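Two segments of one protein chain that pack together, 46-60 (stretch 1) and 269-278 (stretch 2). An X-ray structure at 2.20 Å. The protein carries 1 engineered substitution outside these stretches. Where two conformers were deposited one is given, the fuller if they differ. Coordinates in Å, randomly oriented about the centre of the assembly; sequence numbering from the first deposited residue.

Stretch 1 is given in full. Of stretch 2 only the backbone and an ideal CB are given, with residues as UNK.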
ATOM      1  N   HIS A  46       1.436   5.125  11.793  1.00 50.15           N
ATOM      2  CA  HIS A  46       0.818   4.208  12.728  1.00 49.94           C
ATOM      3  C   HIS A  46       0.516   2.909  11.990  1.00 52.00           C
ATOM      4  O   HIS A  46       0.556   2.865  10.755  1.00 54.53           O
ATOM      5  CB  HIS A  46      -0.448   4.822  13.314  1.00 54.80           C
ATOM      6  CG  HIS A  46      -0.201   6.058  14.124  1.00 63.51           C
ATOM      7  ND1 HIS A  46      -1.160   7.033  14.307  1.00 66.51           N
ATOM      8  CD2 HIS A  46       0.898   6.483  14.793  1.00 68.80           C
ATOM      9  CE1 HIS A  46      -0.664   7.999  15.059  1.00 73.16           C
ATOM     10  NE2 HIS A  46       0.583   7.691  15.366  1.00 72.21           N
ATOM     11  N   ILE A  47       0.230   1.853  12.746  1.00 51.86           N
ATOM     12  CA  ILE A  47      -0.050   0.542  12.169  1.00 46.27           C
ATOM     13  C   ILE A  47      -1.360   0.526  11.365  1.00 48.27           C
ATOM     14  O   ILE A  47      -1.474  -0.211  10.394  1.00 45.42           O
ATOM     15  CB  ILE A  47       0.026  -0.598  13.244  1.00 45.19           C
ATOM     16  CG1 ILE A  47       0.078  -1.989  12.597  1.00 43.20           C
ATOM     17  CG2 ILE A  47      -1.106  -0.498  14.260  1.00 39.87           C
ATOM     18  CD1 ILE A  47       1.192  -2.177  11.568  1.00 46.51           C
ATOM     19  N   GLY A  48      -2.314   1.385  11.738  1.00 46.35           N
ATOM     20  CA  GLY A  48      -3.585   1.511  11.024  1.00 41.33           C
ATOM     21  C   GLY A  48      -3.476   2.012   9.593  1.00 41.43           C
ATOM     22  O   GLY A  48      -4.426   1.894   8.817  1.00 42.81           O
ATOM     23  N   HIS A  49      -2.320   2.572   9.242  1.00 42.87           N
ATOM     24  CA  HIS A  49      -2.030   2.988   7.870  1.00 45.11           C
ATOM     25  C   HIS A  49      -1.523   1.835   7.002  1.00 41.95           C
ATOM     26  O   HIS A  49      -1.459   1.962   5.775  1.00 43.50           O
ATOM     27  CB  HIS A  49      -0.981   4.109   7.854  1.00 48.53           C
ATOM     28  CG  HIS A  49      -1.489   5.427   8.355  1.00 57.65           C
ATOM     29  ND1 HIS A  49      -1.026   6.011   9.515  1.00 62.22           N
ATOM     30  CD2 HIS A  49      -2.423   6.270   7.856  1.00 56.49           C
ATOM     31  CE1 HIS A  49      -1.654   7.156   9.708  1.00 65.26           C
ATOM     32  NE2 HIS A  49      -2.509   7.336   8.717  1.00 61.50           N
ATOM     33  N   ALA A  50      -1.166   0.719   7.638  1.00 38.13           N
ATOM     34  CA  ALA A  50      -0.437  -0.353   6.960  1.00 30.56           C
ATOM     35  C   ALA A  50      -1.242  -1.070   5.879  1.00 34.50           C
ATOM     36  O   ALA A  50      -0.721  -1.298   4.781  1.00 37.86           O
ATOM     37  CB  ALA A  50       0.144  -1.345   7.968  1.00 33.13           C
ATOM     38  N   ARG A  51      -2.498  -1.404   6.174  1.00 27.28           N
ATOM     39  CA  ARG A  51      -3.341  -2.093   5.203  1.00 33.30           C
ATOM     40  C   ARG A  51      -3.547  -1.277   3.940  1.00 37.34           C
ATOM     41  O   ARG A  51      -3.359  -1.799   2.841  1.00 37.40           O
ATOM     42  CB  ARG A  51      -4.688  -2.500   5.796  1.00 39.08           C
ATOM     43  CG  ARG A  51      -5.397  -3.547   4.953  1.00 46.47           C
ATOM     44  CD  ARG A  51      -6.722  -3.902   5.552  1.00 50.87           C
ATOM     45  NE  ARG A  51      -7.241  -5.171   5.043  1.00 54.49           N
ATOM     46  CZ  ARG A  51      -8.229  -5.851   5.621  1.00 50.77           C
ATOM     47  NH1 ARG A  51      -8.796  -5.378   6.729  1.00 36.59           N
ATOM     48  NH2 ARG A  51      -8.651  -7.001   5.095  1.00 54.43           N
ATOM     49  N   GLY A  52      -3.906   0.001   4.099  1.00 38.09           N
ATOM     50  CA  GLY A  52      -4.043   0.930   2.967  1.00 34.60           C
ATOM     51  C   GLY A  52      -2.756   1.024   2.163  1.00 34.23           C
ATOM     52  O   GLY A  52      -2.766   0.878   0.936  1.00 35.02           O
ATOM     53  N   ALA A  53      -1.643   1.221   2.865  1.00 31.08           N
ATOM     54  CA  ALA A  53      -0.326   1.311   2.212  1.00 28.17           C
ATOM     55  C   ALA A  53       0.033   0.032   1.425  1.00 29.63           C
ATOM     56  O   ALA A  53       0.418   0.103   0.252  1.00 35.82           O
ATOM     57  CB  ALA A  53       0.732   1.610   3.234  1.00 21.69           C
ATOM     58  N   VAL A  54      -0.117  -1.125   2.069  1.00 30.62           N
ATOM     59  CA  VAL A  54       0.254  -2.416   1.465  1.00 24.48           C
ATOM     60  C   VAL A  54      -0.667  -2.729   0.288  1.00 28.43           C
ATOM     61  O   VAL A  54      -0.198  -3.113  -0.789  1.00 33.99           O
ATOM     62  CB  VAL A  54       0.257  -3.556   2.521  1.00 31.01           C
ATOM     63  CG1 VAL A  54       0.294  -4.963   1.864  1.00 31.08           C
ATOM     64  CG2 VAL A  54       1.435  -3.380   3.468  1.00 30.53           C
ATOM     65  N   PHE A  55      -1.971  -2.524   0.485  1.00 25.75           N
ATOM     66  CA  PHE A  55      -2.951  -2.700  -0.589  1.00 29.32           C
ATOM     67  C   PHE A  55      -2.641  -1.808  -1.799  1.00 30.22           C
ATOM     68  O   PHE A  55      -2.640  -2.283  -2.938  1.00 32.51           O
ATOM     69  CB  PHE A  55      -4.382  -2.457  -0.081  1.00 30.85           C
ATOM     70  CG  PHE A  55      -5.462  -2.859  -1.062  1.00 37.35           C
ATOM     71  CD1 PHE A  55      -6.044  -4.127  -0.992  1.00 36.28           C
ATOM     72  CD2 PHE A  55      -5.917  -1.964  -2.038  1.00 37.78           C
ATOM     73  CE1 PHE A  55      -7.054  -4.499  -1.893  1.00 38.14           C
ATOM     74  CE2 PHE A  55      -6.925  -2.336  -2.949  1.00 36.99           C
ATOM     75  CZ  PHE A  55      -7.487  -3.601  -2.872  1.00 34.94           C
ATOM     76  N   GLY A  56      -2.368  -0.528  -1.556  1.00 29.98           N
ATOM     77  CA  GLY A  56      -2.154   0.422  -2.659  1.00 21.04           C
ATOM     78  C   GLY A  56      -0.901   0.160  -3.467  1.00 28.40           C
ATOM     79  O   GLY A  56      -0.888   0.338  -4.695  1.00 28.13           O
ATOM     80  N   ASP A  57       0.156  -0.265  -2.790  1.00 31.33           N
ATOM     81  CA  ASP A  57       1.413  -0.518  -3.491  1.00 32.50           C
ATOM     82  C   ASP A  57       1.298  -1.789  -4.314  1.00 33.25           C
ATOM     83  O   ASP A  57       1.784  -1.847  -5.444  1.00 35.75           O
ATOM     84  CB  ASP A  57       2.593  -0.620  -2.527  1.00 34.29           C
ATOM     85  CG  ASP A  57       3.914  -0.725  -3.260  1.00 40.96           C
ATOM     86  OD1 ASP A  57       4.608  -1.749  -3.099  1.00 49.58           O
ATOM     87  OD2 ASP A  57       4.230   0.199  -4.042  1.00 33.48           O
ATOM     88  N   THR A  58       0.625  -2.796  -3.756  1.00 30.69           N
ATOM     89  CA  THR A  58       0.420  -4.034  -4.489  1.00 30.12           C
ATOM     90  C   THR A  58      -0.461  -3.742  -5.700  1.00 27.00           C
ATOM     91  O   THR A  58      -0.103  -4.107  -6.812  1.00 31.45           O
ATOM     92  CB  THR A  58      -0.160  -5.150  -3.595  1.00 32.28           C
ATOM     93  OG1 THR A  58       0.648  -5.274  -2.418  1.00 30.91           O
ATOM     94  CG2 THR A  58      -0.145  -6.474  -4.319  1.00 30.65           C
ATOM     95  N   LEU A  59      -1.567  -3.025  -5.495  1.00 30.49           N
ATOM     96  CA  LEU A  59      -2.423  -2.566  -6.607  1.00 31.91           C
ATOM     97  C   LEU A  59      -1.619  -1.872  -7.710  1.00 31.81           C
ATOM     98  O   LEU A  59      -1.781  -2.178  -8.894  1.00 27.57           O
ATOM     99  CB  LEU A  59      -3.479  -1.579  -6.101  1.00 35.61           C
ATOM    100  CG  LEU A  59      -4.959  -1.656  -6.505  1.00 44.20           C
ATOM    101  CD1 LEU A  59      -5.482  -0.253  -6.654  1.00 29.20           C
ATOM    102  CD2 LEU A  59      -5.251  -2.476  -7.766  1.00 34.69           C
ATOM    103  N   THR A  60      -0.760  -0.936  -7.302  1.00 30.98           N
ATOM    104  CA  THR A  60       0.104  -0.205  -8.221  1.00 33.41           C
ATOM    105  C   THR A  60       1.016  -1.126  -9.019  1.00 33.89           C
ATOM    106  O   THR A  60       1.035  -1.058 -10.251  1.00 38.14           O
ATOM    107  CB  THR A  60       0.966   0.828  -7.470  1.00 32.87           C
ATOM    108  OG1 THR A  60       0.113   1.654  -6.675  1.00 33.62           O
ATOM    109  CG2 THR A  60       1.716   1.696  -8.448  1.00 26.40           C
ATOM    110  N   UNK A 269     -13.832   4.788  -4.614  1.00 34.42           N
ATOM    111  CA  UNK A 269     -13.377   4.757  -3.221  1.00 35.92           C
ATOM    112  C   UNK A 269     -13.222   3.309  -2.756  1.00 40.46           C
ATOM    113  O   UNK A 269     -14.193   2.544  -2.749  1.00 45.68           O
ATOM    114  CB  UNK A 269     -14.354   5.508  -2.314  1.00 35.92           C
ATOM    115  N   UNK A 270     -12.004   2.938  -2.372  1.00 42.31           N
ATOM    116  CA  UNK A 270     -11.736   1.628  -1.765  1.00 40.57           C
ATOM    117  C   UNK A 270     -11.608   1.782  -0.254  1.00 37.42           C
ATOM    118  O   UNK A 270     -10.846   2.613   0.222  1.00 39.76           O
ATOM    119  CB  UNK A 270     -10.468   1.002  -2.349  1.00 40.57           C
ATOM    120  N   UNK A 271     -12.356   0.988   0.503  1.00 41.69           N
ATOM    121  CA  UNK A 271     -12.319   1.082   1.964  1.00 39.67           C
ATOM    122  C   UNK A 271     -11.460   0.005   2.620  1.00 40.12           C
ATOM    123  O   UNK A 271     -11.675  -1.193   2.417  1.00 46.79           O
ATOM    124  CB  UNK A 271     -13.742   0.999   2.520  1.00 39.67           C
ATOM    125  N   UNK A 272     -10.477   0.447   3.396  1.00 42.53           N
ATOM    126  CA  UNK A 272      -9.577  -0.451   4.104  1.00 47.94           C
ATOM    127  C   UNK A 272     -10.090  -0.689   5.520  1.00 49.82           C
ATOM    128  O   UNK A 272     -10.182   0.242   6.326  1.00 50.99           O
ATOM    129  CB  UNK A 272      -8.157   0.117   4.134  1.00 47.94           C
ATOM    130  N   UNK A 273     -10.422  -1.939   5.823  1.00 52.50           N
ATOM    131  CA  UNK A 273     -10.955  -2.267   7.141  1.00 52.48           C
ATOM    132  C   UNK A 273      -9.904  -2.420   8.232  1.00 50.60           C
ATOM    133  O   UNK A 273      -8.716  -2.553   7.942  1.00 49.69           O
ATOM    134  CB  UNK A 273     -11.764  -3.563   7.048  1.00 52.48           C
ATOM    135  N   UNK A 274     -10.375  -2.384   9.477  1.00 54.91           N
ATOM    136  CA  UNK A 274      -9.512  -2.494  10.651  0.50 57.05           C
ATOM    137  C   UNK A 274      -8.778  -3.836  10.707  1.00 55.68           C
ATOM    138  O   UNK A 274      -9.288  -4.871  10.267  1.00 53.87           O
ATOM    139  CB  UNK A 274     -10.339  -2.304  11.924  0.50 57.05           C
ATOM    140  N   UNK A 275      -7.553  -3.795  11.224  1.00 53.20           N
ATOM    141  CA  UNK A 275      -6.746  -5.000  11.419  1.00 51.80           C
ATOM    142  C   UNK A 275      -6.507  -5.231  12.921  1.00 54.72           C
ATOM    143  O   UNK A 275      -6.181  -4.293  13.655  1.00 57.12           O
ATOM    144  CB  UNK A 275      -5.415  -4.883  10.673  1.00 51.80           C
ATOM    145  N   UNK A 276      -6.694  -6.469  13.376  1.00 54.67           N
ATOM    146  CA  UNK A 276      -6.322  -6.855  14.735  1.00 55.15           C
ATOM    147  C   UNK A 276      -5.031  -7.653  14.721  1.00 54.96           C
ATOM    148  O   UNK A 276      -4.963  -8.725  14.111  1.00 58.47           O
ATOM    149  CB  UNK A 276      -7.440  -7.665  15.395  1.00 55.15           C
ATOM    150  N   UNK A 277      -4.006  -7.135  15.390  1.00 55.71           N
ATOM    151  CA  UNK A 277      -2.760  -7.875  15.541  1.00 58.42           C
ATOM    152  C   UNK A 277      -2.703  -8.557  16.892  1.00 57.95           C
ATOM    153  O   UNK A 277      -3.015  -7.949  17.917  1.00 58.13           O
ATOM    154  CB  UNK A 277      -1.556  -6.947  15.366  1.00 58.42           C
ATOM    155  N   UNK A 278      -2.307  -9.824  16.882  1.00 61.07           N
ATOM    156  CA  UNK A 278      -2.183 -10.613  18.104  1.00 64.76           C
ATOM    157  C   UNK A 278      -0.773 -11.148  18.264  1.00 66.56           C
ATOM    158  O   UNK A 278      -0.081 -11.389  17.275  1.00 66.06           O
ATOM    159  CB  UNK A 278      -3.186 -11.768  18.102  1.00 64.76           C
TER

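The helix of stretch 1 and the residues just before it pack against stretch 2, which has two strand segments, 269-272 and 275-278, joined by the short non-strand link 273-274. The helix and the first strand run in largely opposed directions, at 132°, with axes 8.8 Å apart at their closest. Every position from 269 to 272 and from 275 to 278 has extended backbone angles, so side chains alternate between facing stretch 1 and pointing elsewhere.

Position 269 is out of reach of stretch 1, and its ideal CB has nothing of that stretch within 5.5 Å. Stretch 1 sets no demand here. The residue is I269.

Position 270 points toward the helix. Its ideal CB lies 4.9 Å from CE2 of F55, and L59 lies one helical turn further on. No charge or donor is on offer at this spot, and the gap is more than a methyl would fill. Leucine, isoleucine, methionine or valine would suit. The residue is I270. Its CD1 reaches to 3.9 Å from CE2 of F55 and 4.5 Å from CD1 of L59, so one methyl touches both side chains.

Position 271 is out of reach of stretch 1, and many residues would do. It is L271.

Position 272 points toward the helix at the closest approach of the backbones, where its CA is 5.8 Å from CA of G52. The ideal CB is already 4.3 Å from N of G52 and 4.5 Å from CD of R51. A small residue such as alanine, serine or glycine suits this close approach. The residue is A272, and its CB rests against the glycine backbone.

Position 273 leaves the strand, and its CB points sideways. The ideal CB is 3.5 Å from NH1 of R51, whose extended side chain reaches this link. The backbone carbonyl can accept a hydrogen bond whatever the side chain, so the bond does not select a residue type; the nearby guanidinium favours polar or acidic side chains over basic ones, and a flexible one can turn aside. The residue is Q273. NH1 of R51 donates to O of Q273 at 3.1 Å, with the acceptor near the guanidinium plane. The end of the glutamine side chain leads away, and its OE1 accepts a hydrogen bond from the backbone N of position 274 at 2.8 Å.

Position 274 points away from stretch 1 into open space on this side, so choice is broad. It is M274, and its O lies 3.6 Å from NH1 of R51.

Position 275 points toward stretch 1. Its ideal CB is 5.2 Å from NH1 of R51, and the aliphatic part of that side chain offers an apolar surface. Valine, isoleucine, leucine or threonine would suit. The residue is V275. Its CG2 packs 3.9 Å from CD of R51.

Position 276 is out of reach, and a polar residue is as acceptable as any. It is S276.

Position 277 points toward stretch 1, but its ideal CB has nothing within 5.5 Å. A longer apolar chain could reach I47; leucine, methionine or phenylalanine are candidates. The residue is L277, whose CD1 meets CG1 of I47 at 3.8 Å.

Position 278 is out of reach again, so stretch 1 allows any side chain. It is L278.

Stretch 2, residues 269-278: IILAQMVSLL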
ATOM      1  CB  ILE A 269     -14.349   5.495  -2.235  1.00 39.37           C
ATOM      2  CG1 ILE A 269     -14.748   6.892  -2.736  1.00 36.97           C
ATOM      3  CG2 ILE A 269     -13.753   5.546  -0.830  1.00 27.29           C
ATOM      4  CD1 ILE A 269     -13.604   7.865  -2.939  1.00 46.95           C
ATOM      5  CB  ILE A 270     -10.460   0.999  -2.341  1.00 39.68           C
ATOM      6  CG1 ILE A 270     -10.671   0.633  -3.812  1.00 42.68           C
ATOM      7  CG2 ILE A 270     -10.014  -0.224  -1.517  1.00 42.90           C
ATOM      8  CD1 ILE A 270      -9.410   0.229  -4.516  1.00 35.30           C
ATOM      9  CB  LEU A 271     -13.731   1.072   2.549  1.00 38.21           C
ATOM     10  CG  LEU A 271     -14.678   2.241   2.253  1.00 43.47           C
ATOM     11  CD1 LEU A 271     -16.029   1.955   2.880  1.00 46.47           C
ATOM     12  CD2 LEU A 271     -14.144   3.584   2.763  1.00 44.87           C
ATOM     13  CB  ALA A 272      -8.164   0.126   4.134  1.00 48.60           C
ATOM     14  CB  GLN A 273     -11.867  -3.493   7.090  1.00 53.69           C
ATOM     15  CG  GLN A 273     -13.340  -3.137   7.152  1.00 62.94           C
ATOM     16  CD  GLN A 273     -13.876  -2.926   8.572  1.00 61.41           C
ATOM     17  OE1 GLN A 273     -13.189  -2.401   9.456  1.00 57.58           O
ATOM     18  NE2 GLN A 273     -15.125  -3.325   8.783  1.00 58.68           N
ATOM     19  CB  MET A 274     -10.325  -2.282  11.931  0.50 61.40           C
ATOM     20  CG  MET A 274      -9.547  -1.653  13.082  0.50 67.63           C
ATOM     21  SD  MET A 274      -9.479   0.149  12.992  0.50 75.42           S
ATOM     22  CE  MET A 274      -8.675   0.535  14.549  0.50 67.08           C
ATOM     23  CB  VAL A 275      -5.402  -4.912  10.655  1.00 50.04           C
ATOM     24  CG1 VAL A 275      -4.527  -6.113  10.938  1.00 47.24           C
ATOM     25  CG2 VAL A 275      -5.644  -4.793   9.158  1.00 55.46           C
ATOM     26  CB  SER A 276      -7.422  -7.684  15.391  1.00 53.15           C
ATOM     27  OG  SER A 276      -8.579  -6.906  15.620  1.00 62.80           O
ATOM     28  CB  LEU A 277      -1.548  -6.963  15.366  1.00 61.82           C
ATOM     29  CG  LEU A 277      -1.095  -6.635  13.947  1.00 66.68           C
ATOM     30  CD1 LEU A 277      -0.078  -5.513  13.997  1.00 66.26           C
ATOM     31  CD2 LEU A 277      -0.524  -7.860  13.230  1.00 69.27           C
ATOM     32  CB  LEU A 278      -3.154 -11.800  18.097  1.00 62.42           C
ATOM     33  CG  LEU A 278      -4.663 -11.578  17.994  1.00 60.32           C
ATOM     34  CD1 LEU A 278      -5.356 -12.907  17.800  1.00 62.58           C
ATOM     35  CD2 LEU A 278      -5.201 -10.889  19.223  1.00 54.67           C
TER
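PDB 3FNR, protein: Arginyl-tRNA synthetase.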